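Local coordinates for Agap007691-pb (Anopheles gambiae, PDB 5C98), which adopts the serpin fold and may inhibit serine proteases, as its family generally does, although its own function is not established, at residues F29-D34 and K290-K295. Residues are numbered along the deposited sequence; the frame is centred on the assembly and turned at random.
Sequences FKACYD and KQTLGK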
loop_
_atom_site.group_PDB
_atom_site.type_symbol
_atom_site.label_atom_id
_atom_site.label_comp_id
_atom_site.label_asym_id
_atom_site.label_seq_id
_atom_site.Cartn_x
_atom_site.Cartn_y
_atom_site.Cartn_z
ATOM N N PHE A 29 -8.283 -1.845 -4.145
ATOM C CA PHE A 29 -8.778 -1.290 -2.889
ATOM C C PHE A 29 -10.252 -1.612 -2.680
ATOM O O PHE A 29 -10.655 -1.947 -1.565
ATOM C CB PHE A 29 -8.524 0.216 -2.807
ATOM C CG PHE A 29 -8.898 0.803 -1.481
ATOM C CD1 PHE A 29 -8.339 0.313 -0.318
ATOM C CD2 PHE A 29 -9.837 1.798 -1.377
ATOM C CE1 PHE A 29 -8.695 0.818 0.912
ATOM C CE2 PHE A 29 -10.159 2.302 -0.127
ATOM C CZ PHE A 29 -9.586 1.797 0.985
ATOM N N LYS A 30 -11.067 -1.526 -3.731
ATOM C CA LYS A 30 -12.475 -1.892 -3.597
ATOM C C LYS A 30 -12.627 -3.337 -3.167
ATOM O O LYS A 30 -13.580 -3.681 -2.462
ATOM C CB LYS A 30 -13.213 -1.704 -4.934
ATOM C CG LYS A 30 -13.402 -0.277 -5.277
ATOM C CD LYS A 30 -13.931 -0.069 -6.688
ATOM C CE LYS A 30 -13.531 1.330 -7.119
ATOM N NZ LYS A 30 -14.331 1.756 -8.263
ATOM N N ALA A 31 -11.726 -4.209 -3.607
ATOM C CA ALA A 31 -11.808 -5.620 -3.252
ATOM C C ALA A 31 -11.369 -5.886 -1.824
ATOM O O ALA A 31 -11.769 -6.908 -1.259
ATOM C CB ALA A 31 -10.926 -6.445 -4.197
ATOM N N CYS A 32 -10.548 -5.027 -1.219
ATOM C CA CYS A 32 -10.160 -5.273 0.168
ATOM C C CYS A 32 -10.789 -4.329 1.186
ATOM O O CYS A 32 -10.748 -4.635 2.383
ATOM C CB CYS A 32 -8.637 -5.361 0.328
ATOM S SG CYS A 32 -7.739 -3.921 -0.105
ATOM N N TYR A 33 -11.424 -3.238 0.761
ATOM C CA TYR A 33 -12.020 -2.307 1.708
ATOM C C TYR A 33 -13.063 -3.019 2.541
ATOM O O TYR A 33 -13.884 -3.779 2.022
ATOM C CB TYR A 33 -12.689 -1.154 0.967
ATOM C CG TYR A 33 -13.546 -0.249 1.799
ATOM C CD1 TYR A 33 -12.987 0.603 2.737
ATOM C CD2 TYR A 33 -14.918 -0.211 1.619
ATOM C CE1 TYR A 33 -13.780 1.436 3.484
ATOM C CE2 TYR A 33 -15.712 0.629 2.332
ATOM C CZ TYR A 33 -15.152 1.478 3.267
ATOM O OH TYR A 33 -15.970 2.321 3.990
ATOM N N ASP A 34 -13.028 -2.759 3.846
ATOM C CA ASP A 34 -14.029 -3.234 4.793
ATOM C C ASP A 34 -14.407 -2.010 5.615
ATOM O O ASP A 34 -13.544 -1.428 6.288
ATOM C CB ASP A 34 -13.439 -4.342 5.658
ATOM C CG ASP A 34 -14.409 -4.868 6.715
ATOM O OD1 ASP A 34 -15.416 -4.200 7.086
ATOM O OD2 ASP A 34 -14.146 -5.995 7.182
ATOM N N LYS A 290 -2.579 -12.272 -1.487
ATOM C CA LYS A 290 -3.021 -13.537 -2.068
ATOM C C LYS A 290 -4.543 -13.618 -2.095
ATOM O O LYS A 290 -5.143 -13.993 -3.112
ATOM C CB LYS A 290 -2.418 -14.705 -1.290
ATOM C CG LYS A 290 -3.114 -16.018 -1.573
ATOM C CD LYS A 290 -2.362 -17.185 -0.983
ATOM C CE LYS A 290 -3.200 -18.423 -1.073
ATOM N NZ LYS A 290 -2.536 -19.574 -0.390
ATOM N N GLN A 291 -5.190 -13.218 -1.005
ATOM C CA GLN A 291 -6.651 -13.209 -0.946
ATOM C C GLN A 291 -7.251 -12.176 -1.897
ATOM O O GLN A 291 -8.194 -12.476 -2.641
ATOM C CB GLN A 291 -7.111 -12.950 0.484
ATOM C CG GLN A 291 -8.595 -12.726 0.646
ATOM C CD GLN A 291 -8.962 -12.428 2.082
ATOM O OE1 GLN A 291 -9.034 -11.267 2.491
ATOM N NE2 GLN A 291 -9.178 -13.475 2.863
ATOM N N THR A 292 -6.716 -10.957 -1.896
ATOM C CA THR A 292 -7.284 -9.889 -2.722
ATOM C C THR A 292 -7.087 -10.166 -4.207
ATOM O O THR A 292 -8.015 -9.984 -5.002
ATOM C CB THR A 292 -6.679 -8.549 -2.321
ATOM O OG1 THR A 292 -6.888 -8.357 -0.908
ATOM C CG2 THR A 292 -7.355 -7.389 -3.098
ATOM N N LEU A 293 -5.898 -10.603 -4.608
ATOM C CA LEU A 293 -5.685 -10.953 -6.008
ATOM C C LEU A 293 -6.587 -12.104 -6.430
ATOM O O LEU A 293 -7.080 -12.134 -7.564
ATOM C CB LEU A 293 -4.208 -11.289 -6.240
ATOM C CG LEU A 293 -3.255 -10.099 -6.162
ATOM C CD1 LEU A 293 -1.831 -10.598 -6.138
ATOM C CD2 LEU A 293 -3.452 -9.131 -7.323
ATOM N N GLY A 294 -6.825 -13.057 -5.532
ATOM C CA GLY A 294 -7.775 -14.119 -5.827
ATOM C C GLY A 294 -9.160 -13.576 -6.127
ATOM O O GLY A 294 -9.799 -13.978 -7.104
ATOM N N LYS A 295 -9.625 -12.623 -5.306
ATOM C CA LYS A 295 -10.928 -11.987 -5.513
ATOM C C LYS A 295 -11.010 -11.259 -6.855
ATOM O O LYS A 295 -12.095 -11.154 -7.447
ATOM C CB LYS A 295 -11.202 -10.963 -4.404
ATOM C CG LYS A 295 -11.604 -11.509 -3.049
ATOM C CD LYS A 295 -12.047 -10.377 -2.093
ATOM C CE LYS A 295 -13.340 -9.692 -2.544
ATOM N NZ LYS A 295 -13.839 -8.667 -1.565
HETATM O O HOH W 1 -9.461 -8.887 0.091
#
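K295 reaches from the last turn of helix 289-295 to the end of helix 15-32, where its NZ donates a hydrogen bond of 2.7 Å to A31 O. The ammonium lies in the carbonyl plane and meets a lone pair, with a C=O...N angle of 137°. Beyond CB the K295 chain is extended except at chi3, where a bend (67°) turns the tip onto the oxygen; K295 CE also lies 3.4 Å from A31 O, so the methylenes run close beside the acceptor. The pairing illustrates a general feature of helix ends: the carbonyls of a last turn have no further helical N-H to receive, and side chains or water can serve them instead. Here Y33 has already left helical geometry.

Next to the polar link, T292 turns both its branches to the other helix. A chi1 of -55° sets OG1 of T292 beside the backbone N and leaves CG2 anti to it. T292 CG2 meets A31 CB at 3.9 Å, while T292 OG1 lies 3.7 Å from C32 CB in a plain van der Waals approach. The hydroxyl finds its polar partner in a water, 2.8 Å from T292 OG1, that also makes weak bonds to A31 O and Q291 OE1. A31 O thus takes a short bond from the lysine and a weak one from the water.

Around the contact, T292 packs on Y28 and L293 on F24, so helix 289-295 lies against the N-terminal helix of the serpin fold over more than this turn; C32 touches V41 of strand 39-41. The interface is small, 190 Å² in all, running from T292, which is buried, to K295, which is exposed as a residue. The lysine's charge is probably well placed to complement the negative end of the helix dipole, adding a directional, electrostatically favourable bond to an otherwise modest apolar contact.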